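Local coordinates for protection of telomeres protein 1 (Schizosaccharomyces pombe, PDB 1QZH), which binds the single-stranded G-rich overhang of fission yeast telomeres, here through its N-terminal DNA-binding domain, protecting the 3' end and regulating telomerase, at residues G[56-61]-G[68-73]; G[45-50]-G[107-112]; G[128-133]-G[150-155]. One frame throughout, in Å; residues are numbered along the deposited sequence.

Contact 1. Residues G[56-61]-G[68-73]; sequences PSRQSL and VTTVYL. With nucleotides of chain A.
Arg58 and Val68 face each other as an antiparallel hydrogen-bonded pair beside the loop that closes a beta hairpin. Arg58 N donates to Val68 O (3.1 Å), and Val68 N returns a bond to Arg58 O (2.9 Å).

Polar contacts of the Arg58 side chain carry the strand pair over to the DNA. Its chain, bent at chi2 and chi3, lays one guanidinium face over Val68 O while OP1 of DC6 of chain A lies over the opposite face. NH1 donates to O3' of DA5 of chain A at 2.7 Å and comes within 2.9 Å of OP1 of DC6 of chain A. Within its own segment NE makes a weak hydrogen bond to Pro56 O, and NH2 abuts OG1 of Thr70, whose hydroxyl is hydrogen-bonded to His88. Beyond the strand end, Leu61 N donates to OP1 of DA5 of chain A (2.6 Å, 158°).

Van der Waals contact is slight: Val68 CG1 rests 3.7 Å from Ser60 OG, which is hydrogen-bonded to Asp66 O.

One arginine and one backbone amide thus grip successive sugar-phosphate linkages, a recognition of backbone rather than base that the positive charge would probably strengthen.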
loop_
_atom_site.group_PDB
_atom_site.type_symbol
_atom_site.label_atom_id
_atom_site.label_comp_id
_atom_site.label_asym_id
_atom_site.label_seq_id
_atom_site.Cartn_x
_atom_site.Cartn_y
_atom_site.Cartn_z
ATOM N N PRO G 56 6.620 -11.441 -5.816
ATOM C CA PRO G 56 7.975 -10.903 -6.007
ATOM C C PRO G 56 8.174 -10.202 -7.349
ATOM O O PRO G 56 7.436 -10.449 -8.307
ATOM C CB PRO G 56 8.858 -12.142 -5.882
ATOM C CG PRO G 56 8.106 -12.986 -4.908
ATOM C CD PRO G 56 6.669 -12.844 -5.369
ATOM N N SER G 57 9.181 -9.339 -7.414
ATOM C CA SER G 57 9.485 -8.603 -8.635
ATOM C C SER G 57 9.870 -9.569 -9.750
ATOM O O SER G 57 10.749 -10.420 -9.573
ATOM C CB SER G 57 10.652 -7.624 -8.405
ATOM O OG SER G 57 10.438 -6.780 -7.276
ATOM N N ARG G 58 9.203 -9.444 -10.892
ATOM C CA ARG G 58 9.503 -10.267 -12.063
ATOM C C ARG G 58 9.350 -9.375 -13.293
ATOM O O ARG G 58 8.466 -8.512 -13.334
ATOM C CB ARG G 58 8.538 -11.455 -12.167
ATOM C CG ARG G 58 7.067 -11.054 -12.211
ATOM C CD ARG G 58 6.284 -11.835 -11.175
ATOM N NE ARG G 58 5.244 -11.042 -10.529
ATOM C CZ ARG G 58 4.114 -10.665 -11.110
ATOM N NH1 ARG G 58 3.862 -11.003 -12.365
ATOM N NH2 ARG G 58 3.229 -9.957 -10.430
ATOM N N GLN G 59 10.214 -9.565 -14.286
ATOM C CA GLN G 59 10.121 -8.759 -15.495
ATOM C C GLN G 59 9.021 -9.328 -16.378
ATOM O O GLN G 59 8.912 -10.538 -16.540
ATOM C CB GLN G 59 11.448 -8.755 -16.265
ATOM C CG GLN G 59 11.389 -7.980 -17.594
ATOM C CD GLN G 59 12.755 -7.741 -18.233
ATOM O OE1 GLN G 59 13.513 -8.678 -18.472
ATOM N NE2 GLN G 59 13.068 -6.478 -18.515
ATOM N N SER G 60 8.197 -8.446 -16.931
ATOM C CA SER G 60 7.114 -8.862 -17.804
ATOM C C SER G 60 7.701 -9.524 -19.041
ATOM O O SER G 60 8.796 -9.186 -19.484
ATOM C CB SER G 60 6.272 -7.657 -18.219
ATOM O OG SER G 60 5.666 -7.051 -17.092
ATOM N N LEU G 61 6.963 -10.477 -19.592
ATOM C CA LEU G 61 7.412 -11.197 -20.774
ATOM C C LEU G 61 6.807 -10.608 -22.046
ATOM O O LEU G 61 7.199 -10.970 -23.151
ATOM C CB LEU G 61 7.032 -12.675 -20.649
ATOM C CG LEU G 61 7.558 -13.385 -19.398
ATOM C CD1 LEU G 61 6.983 -14.794 -19.321
ATOM C CD2 LEU G 61 9.080 -13.409 -19.429
ATOM N N VAL G 68 7.795 -5.808 -12.697
ATOM C CA VAL G 68 6.528 -5.657 -12.013
ATOM C C VAL G 68 6.417 -6.493 -10.758
ATOM O O VAL G 68 6.688 -7.691 -10.774
ATOM C CB VAL G 68 5.369 -6.041 -12.929
ATOM C CG1 VAL G 68 5.555 -7.491 -13.424
ATOM C CG2 VAL G 68 4.054 -5.872 -12.180
ATOM N N THR G 69 6.015 -5.843 -9.671
ATOM C CA THR G 69 5.822 -6.503 -8.396
ATOM C C THR G 69 4.344 -6.252 -8.085
ATOM O O THR G 69 3.812 -5.198 -8.418
ATOM C CB THR G 69 6.738 -5.885 -7.326
ATOM O OG1 THR G 69 6.742 -6.708 -6.158
ATOM C CG2 THR G 69 6.252 -4.488 -6.947
ATOM N N THR G 70 3.668 -7.228 -7.486
ATOM C CA THR G 70 2.251 -7.070 -7.190
ATOM C C THR G 70 1.977 -7.147 -5.707
ATOM O O THR G 70 2.572 -7.948 -5.006
ATOM C CB THR G 70 1.405 -8.170 -7.877
ATOM O OG1 THR G 70 1.592 -8.094 -9.290
ATOM C CG2 THR G 70 -0.077 -7.994 -7.566
ATOM N N VAL G 71 1.084 -6.298 -5.227
ATOM C CA VAL G 71 0.730 -6.348 -3.831
ATOM C C VAL G 71 -0.779 -6.233 -3.760
ATOM O O VAL G 71 -1.413 -5.753 -4.700
ATOM C CB VAL G 71 1.351 -5.178 -3.001
ATOM C CG1 VAL G 71 2.874 -5.268 -2.995
ATOM C CG2 VAL G 71 0.879 -3.842 -3.552
ATOM N N TYR G 72 -1.338 -6.722 -2.652
ATOM C CA TYR G 72 -2.763 -6.620 -2.351
ATOM C C TYR G 72 -2.803 -5.808 -1.057
ATOM O O TYR G 72 -2.211 -6.199 -0.049
ATOM C CB TYR G 72 -3.379 -8.007 -2.152
ATOM C CG TYR G 72 -3.441 -8.781 -3.438
ATOM C CD1 TYR G 72 -2.296 -9.372 -3.974
ATOM C CD2 TYR G 72 -4.627 -8.860 -4.165
ATOM C CE1 TYR G 72 -2.324 -10.013 -5.193
ATOM C CE2 TYR G 72 -4.669 -9.509 -5.402
ATOM C CZ TYR G 72 -3.517 -10.079 -5.902
ATOM O OH TYR G 72 -3.546 -10.709 -7.131
ATOM N N LEU G 73 -3.462 -4.657 -1.089
ATOM C CA LEU G 73 -3.503 -3.809 0.096
ATOM C C LEU G 73 -4.726 -3.963 0.971
ATOM O O LEU G 73 -5.848 -4.093 0.487
ATOM C CB LEU G 73 -3.350 -2.334 -0.284
ATOM C CG LEU G 73 -1.927 -1.786 -0.386
ATOM C CD1 LEU G 73 -2.000 -0.265 -0.462
ATOM C CD2 LEU G 73 -1.101 -2.218 0.823
ATOM P P DA A 5 3.217 -10.369 -18.819
ATOM O OP1 DA A 5 4.450 -11.142 -19.119
ATOM O OP2 DA A 5 1.901 -10.879 -19.276
ATOM O "O5'" DA A 5 3.132 -10.165 -17.239
ATOM C "C5'" DA A 5 2.399 -9.073 -16.697
ATOM C "C4'" DA A 5 2.115 -9.273 -15.229
ATOM O "O4'" DA A 5 1.367 -8.108 -14.824
ATOM C "C3'" DA A 5 1.216 -10.470 -14.941
ATOM O "O3'" DA A 5 1.555 -11.113 -13.715
ATOM C "C2'" DA A 5 -0.190 -9.896 -14.930
ATOM C "C1'" DA A 5 -0.024 -8.381 -14.832
ATOM N N9 DA A 5 -0.592 -7.734 -16.017
ATOM C C8 DA A 5 -0.819 -8.351 -17.223
ATOM N N7 DA A 5 -1.375 -7.577 -18.119
ATOM C C5 DA A 5 -1.518 -6.363 -17.466
ATOM C C6 DA A 5 -2.058 -5.132 -17.876
ATOM N N6 DA A 5 -2.581 -4.921 -19.087
ATOM N N1 DA A 5 -2.044 -4.114 -16.991
ATOM C C2 DA A 5 -1.525 -4.331 -15.776
ATOM N N3 DA A 5 -0.998 -5.446 -15.268
ATOM C C4 DA A 5 -1.027 -6.438 -16.173
ATOM P P DT A 4 -1.221 -6.708 -22.918
ATOM O OP1 DT A 4 -1.212 -7.767 -23.960
ATOM O OP2 DT A 4 -2.242 -6.747 -21.841
ATOM O "O5'" DT A 4 0.224 -6.666 -22.251
ATOM C "C5'" DT A 4 0.463 -7.279 -20.992
ATOM C "C4'" DT A 4 1.947 -7.351 -20.719
ATOM O "O4'" DT A 4 2.499 -6.007 -20.692
ATOM C "C3'" DT A 4 2.263 -7.968 -19.356
ATOM O "O3'" DT A 4 3.373 -8.878 -19.418
ATOM C "C2'" DT A 4 2.586 -6.766 -18.486
ATOM C "C1'" DT A 4 3.192 -5.794 -19.470
ATOM N N1 DT A 4 3.020 -4.383 -19.066
ATOM C C2 DT A 4 4.153 -3.615 -18.917
ATOM O O2 DT A 4 5.277 -4.033 -19.143
ATOM N N3 DT A 4 3.923 -2.329 -18.490
ATOM C C4 DT A 4 2.700 -1.749 -18.208
ATOM O O4 DT A 4 2.650 -0.588 -17.816
ATOM C C5 DT A 4 1.552 -2.603 -18.407
ATOM C C7 DT A 4 0.188 -2.053 -18.141
ATOM C C6 DT A 4 1.765 -3.861 -18.823
ATOM P P DC A 6 1.221 -12.673 -13.530
ATOM O OP1 DC A 6 1.808 -13.109 -12.234
ATOM O OP2 DC A 6 1.599 -13.382 -14.780
ATOM O "O5'" DC A 6 -0.367 -12.700 -13.399
ATOM C "C5'" DC A 6 -1.193 -13.088 -14.495
ATOM C "C4'" DC A 6 -2.645 -13.074 -14.078
ATOM O "O4'" DC A 6 -3.067 -11.706 -13.837
ATOM C "C3'" DC A 6 -3.620 -13.633 -15.120
ATOM O "O3'" DC A 6 -4.743 -14.233 -14.464
ATOM C "C2'" DC A 6 -4.161 -12.384 -15.788
ATOM C "C1'" DC A 6 -4.227 -11.431 -14.611
ATOM N N1 DC A 6 -4.229 -10.002 -14.966
ATOM C C2 DC A 6 -4.491 -9.061 -13.967
ATOM O O2 DC A 6 -4.667 -9.454 -12.804
ATOM N N3 DC A 6 -4.544 -7.747 -14.293
ATOM C C4 DC A 6 -4.344 -7.366 -15.557
ATOM N N4 DC A 6 -4.425 -6.063 -15.840
ATOM C C5 DC A 6 -4.055 -8.303 -16.590
ATOM C C6 DC A 6 -4.004 -9.598 -16.253
#

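Contact 2. Residues G[45-50]-G[107-112]; sequences VNLFGI and LLLHQI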
loop_
_atom_site.group_PDB
_atom_site.type_symbol
_atom_site.label_atom_id
_atom_site.label_comp_id
_atom_site.label_asym_id
_atom_site.label_seq_id
_atom_site.Cartn_x
_atom_site.Cartn_y
_atom_site.Cartn_z
ATOM N N VAL G 45 -4.407 8.416 -6.964
ATOM C CA VAL G 45 -4.549 8.539 -5.523
ATOM C C VAL G 45 -3.274 8.114 -4.795
ATOM O O VAL G 45 -2.309 7.651 -5.403
ATOM C CB VAL G 45 -5.703 7.629 -5.002
ATOM C CG1 VAL G 45 -7.014 7.962 -5.701
ATOM C CG2 VAL G 45 -5.350 6.170 -5.176
ATOM N N ASN G 46 -3.272 8.297 -3.472
ATOM C CA ASN G 46 -2.201 7.820 -2.632
ATOM C C ASN G 46 -2.843 6.800 -1.728
ATOM O O ASN G 46 -4.001 6.969 -1.356
ATOM C CB ASN G 46 -1.604 8.904 -1.732
ATOM C CG ASN G 46 -1.118 10.095 -2.490
ATOM O OD1 ASN G 46 -0.323 9.972 -3.431
ATOM N ND2 ASN G 46 -1.588 11.280 -2.087
ATOM N N LEU G 47 -2.108 5.733 -1.383
ATOM C CA LEU G 47 -2.659 4.702 -0.527
ATOM C C LEU G 47 -1.712 4.442 0.606
ATOM O O LEU G 47 -0.512 4.658 0.477
ATOM C CB LEU G 47 -2.844 3.390 -1.285
ATOM C CG LEU G 47 -3.708 3.390 -2.555
ATOM C CD1 LEU G 47 -3.503 2.124 -3.356
ATOM C CD2 LEU G 47 -5.180 3.567 -2.194
ATOM N N PHE G 48 -2.268 3.954 1.697
ATOM C CA PHE G 48 -1.558 3.614 2.901
ATOM C C PHE G 48 -2.216 2.359 3.468
ATOM O O PHE G 48 -3.416 2.375 3.780
ATOM C CB PHE G 48 -1.600 4.746 3.935
ATOM C CG PHE G 48 -0.449 4.764 4.919
ATOM C CD1 PHE G 48 -0.133 5.938 5.598
ATOM C CD2 PHE G 48 0.305 3.628 5.164
ATOM C CE1 PHE G 48 0.926 5.986 6.504
ATOM C CE2 PHE G 48 1.362 3.655 6.060
ATOM C CZ PHE G 48 1.670 4.841 6.739
ATOM N N GLY G 49 -1.473 1.268 3.590
ATOM C CA GLY G 49 -2.089 0.066 4.128
ATOM C C GLY G 49 -1.162 -1.071 4.474
ATOM O O GLY G 49 0.055 -0.916 4.467
ATOM N N ILE G 50 -1.742 -2.221 4.801
ATOM C CA ILE G 50 -0.945 -3.400 5.132
ATOM C C ILE G 50 -0.899 -4.338 3.922
ATOM O O ILE G 50 -1.916 -4.564 3.268
ATOM C CB ILE G 50 -1.545 -4.184 6.316
ATOM C CG1 ILE G 50 -1.622 -3.291 7.556
ATOM C CG2 ILE G 50 -0.685 -5.424 6.608
ATOM C CD1 ILE G 50 -0.268 -2.941 8.144
ATOM N N LEU G 107 2.614 -0.286 4.051
ATOM C CA LEU G 107 3.147 0.295 2.831
ATOM C C LEU G 107 2.388 1.545 2.444
ATOM O O LEU G 107 1.156 1.551 2.423
ATOM C CB LEU G 107 3.058 -0.731 1.684
ATOM C CG LEU G 107 3.381 -0.289 0.249
ATOM C CD1 LEU G 107 4.849 0.109 0.153
ATOM C CD2 LEU G 107 3.078 -1.444 -0.736
ATOM N N LEU G 108 3.131 2.601 2.136
ATOM C CA LEU G 108 2.521 3.861 1.710
ATOM C C LEU G 108 2.860 4.004 0.235
ATOM O O LEU G 108 4.021 3.876 -0.139
ATOM C CB LEU G 108 3.109 5.040 2.517
ATOM C CG LEU G 108 2.585 6.468 2.290
ATOM C CD1 LEU G 108 3.190 7.433 3.358
ATOM C CD2 LEU G 108 2.956 6.951 0.893
ATOM N N LEU G 109 1.866 4.284 -0.598
ATOM C CA LEU G 109 2.126 4.410 -2.022
ATOM C C LEU G 109 1.724 5.757 -2.530
ATOM O O LEU G 109 0.619 6.220 -2.272
ATOM C CB LEU G 109 1.352 3.367 -2.844
ATOM C CG LEU G 109 1.698 1.884 -2.688
ATOM C CD1 LEU G 109 0.794 1.038 -3.560
ATOM C CD2 LEU G 109 3.157 1.640 -3.035
ATOM N N HIS G 110 2.629 6.385 -3.279
ATOM C CA HIS G 110 2.350 7.689 -3.825
ATOM C C HIS G 110 2.259 7.735 -5.353
ATOM O O HIS G 110 3.265 7.600 -6.042
ATOM C CB HIS G 110 3.406 8.712 -3.340
ATOM C CG HIS G 110 3.218 10.079 -3.919
ATOM N ND1 HIS G 110 4.094 10.634 -4.826
ATOM C CD2 HIS G 110 2.240 10.994 -3.732
ATOM C CE1 HIS G 110 3.668 11.838 -5.168
ATOM N NE2 HIS G 110 2.543 12.080 -4.521
ATOM N N GLN G 111 1.043 7.983 -5.840
ATOM C CA GLN G 111 0.726 8.110 -7.258
ATOM C C GLN G 111 0.358 6.777 -7.897
ATOM O O GLN G 111 1.174 6.149 -8.580
ATOM C CB GLN G 111 1.890 8.770 -7.992
ATOM C CG GLN G 111 2.104 10.199 -7.550
ATOM C CD GLN G 111 1.133 11.156 -8.213
ATOM O OE1 GLN G 111 1.311 11.522 -9.382
ATOM N NE2 GLN G 111 0.092 11.556 -7.484
ATOM N N ILE G 112 -0.892 6.381 -7.659
ATOM C CA ILE G 112 -1.482 5.126 -8.125
ATOM C C ILE G 112 -2.754 5.367 -8.938
ATOM O O ILE G 112 -3.707 6.008 -8.468
ATOM C CB ILE G 112 -1.870 4.188 -6.914
ATOM C CG1 ILE G 112 -0.636 3.812 -6.092
ATOM C CG2 ILE G 112 -2.567 2.917 -7.407
ATOM C CD1 ILE G 112 0.526 3.192 -6.859
#
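Phe48 lays one ring face over the CB of Leu108, its neighbour in a non-hydrogen-bonded antiparallel pair. This CH-pi contact is nearly centred, CB standing 4.2 Å from the ring centroid and 12° off the normal. With CG anti to the backbone N (chi1 -154°), the Phe48 ring is brought back over the adjoining strand, and Leu108 CD1 reaches its CE1 at 4.1 Å. Trp134, Phe163 and Leu167 continue this apolar cluster toward helix 158-173.

The other face of the sheet carries Val45, Leu47, Leu107, Leu109 and Ile112. Here CD1 of Leu47 is the meeting point, 4.4 Å from Leu109 CD1 and 4.2 Å from Ile112 CG2, and Ile87 of strand 85-91 packs against both leucines.

Between the two faces runs a regular ladder. Leu47 and Leu109 exchange two bonds, the one from Leu109 N to Leu47 O being short and almost straight (2.6 Å, 174°), and Gly49 and Leu107 exchange another two. At the far end Val45 is paired with Ile112, while Gln111 N adds only a weak bond to Val45 O: a G1 beta bulge, with Gln111 at positive phi, by which the chain turns a corner into strand 112-116. Asn46, on the Phe48 side, anchors its ND2 on Thr28 O.

Main-chain polar groups are therefore paired between an apolar layer on the Leu47 face and, on the other, an apolar patch round Phe48 and Leu108, as expected in the barrel wall of an OB fold, where the bulge lets one long strand, 44-59, pair with two successive ones.

Contact 3. Residues G[128-133]-G[150-155]; sequences QFRYAL and MPRLMK
Arg152 reaches across strand 129-133 in a nearly straight chain, extended from CG to NE. Its CB lies 4.0 Å from CD2 of Tyr131 and, like CG, close to the carbonyl oxygen of Phe129. CD then passes over the Phe129 ring in a CH-pi contact, 4.0 Å from the centroid and toward the rim of the face. NE turns to a salt bridge with Asp96. At the tip the guanidinium lies almost flat on the ring, the planes 13° apart, with Phe129 CE2 beneath it. NH1 donates to Phe129 O at 2.9 Å, in the carbonyl plane and on a lone pair, and also bonds Asp127 O; NH2 is hydrogen-bonded to Ser91 OG. An alanine here would remove the cover from the Phe129 ring and is likely to leave Asp96 without its charged mate. The guanidinium of Arg130 comes to 4.2 Å from that of Arg152, NH1 to NH1, a closeness of like charges that Asp96 probably eases. Gln128, at the corner of the chain, packs on a guanine base of the bound DNA.

Two backbone bonds tie the loop to the strand: Tyr131 N to Arg152 O, and Met154 N to Tyr131 O (3.1 Å). On opposite sides of them, Leu153 places CD2 over a face of the Tyr131 ring, 4.1 Å from CE1, and Met154 folds its thioether against the strand, with CG 3.6 Å from Arg130 CB. The Tyr131 hydroxyl is held by Gln148.

The loop segment 150-155, opening with a type I turn from Met150 to Leu153, thus flanks strand 129-133 on the edge away from strand 106-110, just before helix 158-173 begins.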
loop_
_atom_site.group_PDB
_atom_site.type_symbol
_atom_site.label_atom_id
_atom_site.label_comp_id
_atom_site.label_asym_id
_atom_site.label_seq_id
_atom_site.Cartn_x
_atom_site.Cartn_y
_atom_site.Cartn_z
ATOM N N GLN G 128 6.372 7.694 -12.218
ATOM C CA GLN G 128 7.114 8.323 -11.128
ATOM C C GLN G 128 6.578 8.029 -9.716
ATOM O O GLN G 128 6.751 8.846 -8.808
ATOM C CB GLN G 128 7.135 9.841 -11.345
ATOM C CG GLN G 128 6.486 10.340 -12.662
ATOM C CD GLN G 128 4.997 9.950 -12.824
ATOM O OE1 GLN G 128 4.651 9.072 -13.625
ATOM N NE2 GLN G 128 4.120 10.612 -12.066
ATOM N N PHE G 129 5.954 6.874 -9.507
ATOM C CA PHE G 129 5.399 6.585 -8.188
ATOM C C PHE G 129 6.498 6.480 -7.152
ATOM O O PHE G 129 7.617 6.089 -7.463
ATOM C CB PHE G 129 4.545 5.290 -8.216
ATOM C CG PHE G 129 5.324 4.007 -7.919
ATOM C CD1 PHE G 129 5.509 3.577 -6.597
ATOM C CD2 PHE G 129 5.855 3.226 -8.953
ATOM C CE1 PHE G 129 6.209 2.391 -6.314
ATOM C CE2 PHE G 129 6.564 2.031 -8.669
ATOM C CZ PHE G 129 6.733 1.621 -7.339
ATOM N N ARG G 130 6.182 6.843 -5.913
ATOM C CA ARG G 130 7.159 6.765 -4.822
ATOM C C ARG G 130 6.488 5.966 -3.704
ATOM O O ARG G 130 5.263 5.815 -3.707
ATOM C CB ARG G 130 7.528 8.176 -4.326
ATOM C CG ARG G 130 8.129 9.104 -5.369
ATOM C CD ARG G 130 9.669 9.154 -5.291
ATOM N NE ARG G 130 10.279 9.915 -6.391
ATOM C CZ ARG G 130 10.330 9.516 -7.669
ATOM N NH1 ARG G 130 9.816 8.340 -8.046
ATOM N NH2 ARG G 130 10.876 10.310 -8.589
ATOM N N TYR G 131 7.250 5.479 -2.730
ATOM C CA TYR G 131 6.640 4.668 -1.671
ATOM C C TYR G 131 7.495 4.645 -0.415
ATOM O O TYR G 131 8.658 5.018 -0.438
ATOM C CB TYR G 131 6.504 3.211 -2.144
ATOM C CG TYR G 131 7.840 2.465 -2.090
ATOM C CD1 TYR G 131 8.218 1.740 -0.967
ATOM C CD2 TYR G 131 8.736 2.550 -3.143
ATOM C CE1 TYR G 131 9.483 1.117 -0.898
ATOM C CE2 TYR G 131 9.985 1.937 -3.094
ATOM C CZ TYR G 131 10.350 1.227 -1.972
ATOM O OH TYR G 131 11.583 0.621 -1.960
ATOM N N ALA G 132 6.906 4.170 0.685
ATOM C CA ALA G 132 7.587 3.980 1.944
ATOM C C ALA G 132 7.094 2.643 2.489
ATOM O O ALA G 132 5.896 2.347 2.420
ATOM C CB ALA G 132 7.307 5.104 2.919
ATOM N N LEU G 133 8.018 1.847 3.018
ATOM C CA LEU G 133 7.722 0.521 3.566
ATOM C C LEU G 133 8.200 0.443 5.019
ATOM O O LEU G 133 9.291 0.920 5.339
ATOM C CB LEU G 133 8.479 -0.542 2.763
ATOM C CG LEU G 133 7.837 -1.809 2.190
ATOM C CD1 LEU G 133 8.985 -2.813 1.926
ATOM C CD2 LEU G 133 6.808 -2.414 3.128
ATOM N N MET G 150 16.879 3.279 -3.268
ATOM C CA MET G 150 16.666 4.722 -2.978
ATOM C C MET G 150 15.776 5.513 -3.945
ATOM O O MET G 150 14.953 6.308 -3.495
ATOM C CB MET G 150 18.023 5.417 -2.937
ATOM C CG MET G 150 19.013 4.824 -1.960
ATOM S SD MET G 150 18.433 4.882 -0.241
ATOM C CE MET G 150 18.883 6.557 0.201
ATOM N N PRO G 151 15.910 5.317 -5.250
ATOM C CA PRO G 151 15.212 6.122 -6.282
ATOM C C PRO G 151 13.776 6.546 -5.952
ATOM O O PRO G 151 13.446 7.724 -6.074
ATOM C CB PRO G 151 15.233 5.205 -7.507
ATOM C CG PRO G 151 16.314 4.219 -7.215
ATOM C CD PRO G 151 16.193 3.944 -5.733
ATOM N N ARG G 152 12.916 5.629 -5.525
ATOM C CA ARG G 152 11.516 5.957 -5.239
ATOM C C ARG G 152 11.203 6.079 -3.740
ATOM O O ARG G 152 10.057 6.302 -3.370
ATOM C CB ARG G 152 10.603 4.876 -5.845
ATOM C CG ARG G 152 10.884 4.531 -7.318
ATOM C CD ARG G 152 10.010 3.351 -7.786
ATOM N NE ARG G 152 10.127 3.099 -9.220
ATOM C CZ ARG G 152 9.451 3.747 -10.167
ATOM N NH1 ARG G 152 8.590 4.711 -9.853
ATOM N NH2 ARG G 152 9.628 3.420 -11.439
ATOM N N LEU G 153 12.212 5.961 -2.901
ATOM C CA LEU G 153 12.047 5.993 -1.433
ATOM C C LEU G 153 11.688 7.376 -0.826
ATOM O O LEU G 153 12.389 8.361 -1.030
ATOM C CB LEU G 153 13.335 5.490 -0.805
ATOM C CG LEU G 153 13.239 4.251 0.100
ATOM C CD1 LEU G 153 14.232 4.342 1.241
ATOM C CD2 LEU G 153 11.825 4.088 0.623
ATOM N N MET G 154 10.586 7.423 -0.059
ATOM C CA MET G 154 10.162 8.663 0.548
ATOM C C MET G 154 10.690 8.772 1.963
ATOM O O MET G 154 10.739 7.787 2.702
ATOM C CB MET G 154 8.640 8.786 0.519
ATOM C CG MET G 154 7.987 8.241 -0.754
ATOM S SD MET G 154 6.368 7.492 -0.491
ATOM C CE MET G 154 5.550 8.775 0.456
ATOM N N LYS G 155 11.073 9.983 2.359
ATOM C CA LYS G 155 11.452 10.191 3.730
ATOM C C LYS G 155 10.152 10.419 4.474
ATOM O O LYS G 155 9.330 11.253 4.065
ATOM C CB LYS G 155 12.392 11.404 3.901
ATOM C CG LYS G 155 12.836 11.632 5.338
ATOM C CD LYS G 155 14.195 12.329 5.420
ATOM C CE LYS G 155 15.236 11.634 4.568
ATOM N NZ LYS G 155 16.591 12.226 4.765
#

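Overall arrangement
All three contacts reach one curled OB-fold sheet, contact 3 by binding a loop to its strand 129-133. Along the chain contact 1 is nested within the loop closed by contact 2, and contact 3 follows both. Contacts 1 and 2 share the long strand 44-59, their centres about 16 Å apart, and meet where Leu73 CD2 packs on Ile50 O at 3.5 Å. Contacts 2 and 3, with centres about 11 Å apart, join through neighbouring strands 106-110 and 129-133, probably hydrogen-bonded from His110 to Arg130 and from Leu108 to Ala132. Contacts 1 and 3 do not touch. The buried strand pair of contact 2 thus connects two outlying sites, both near the telomeric DNA, in a single domain.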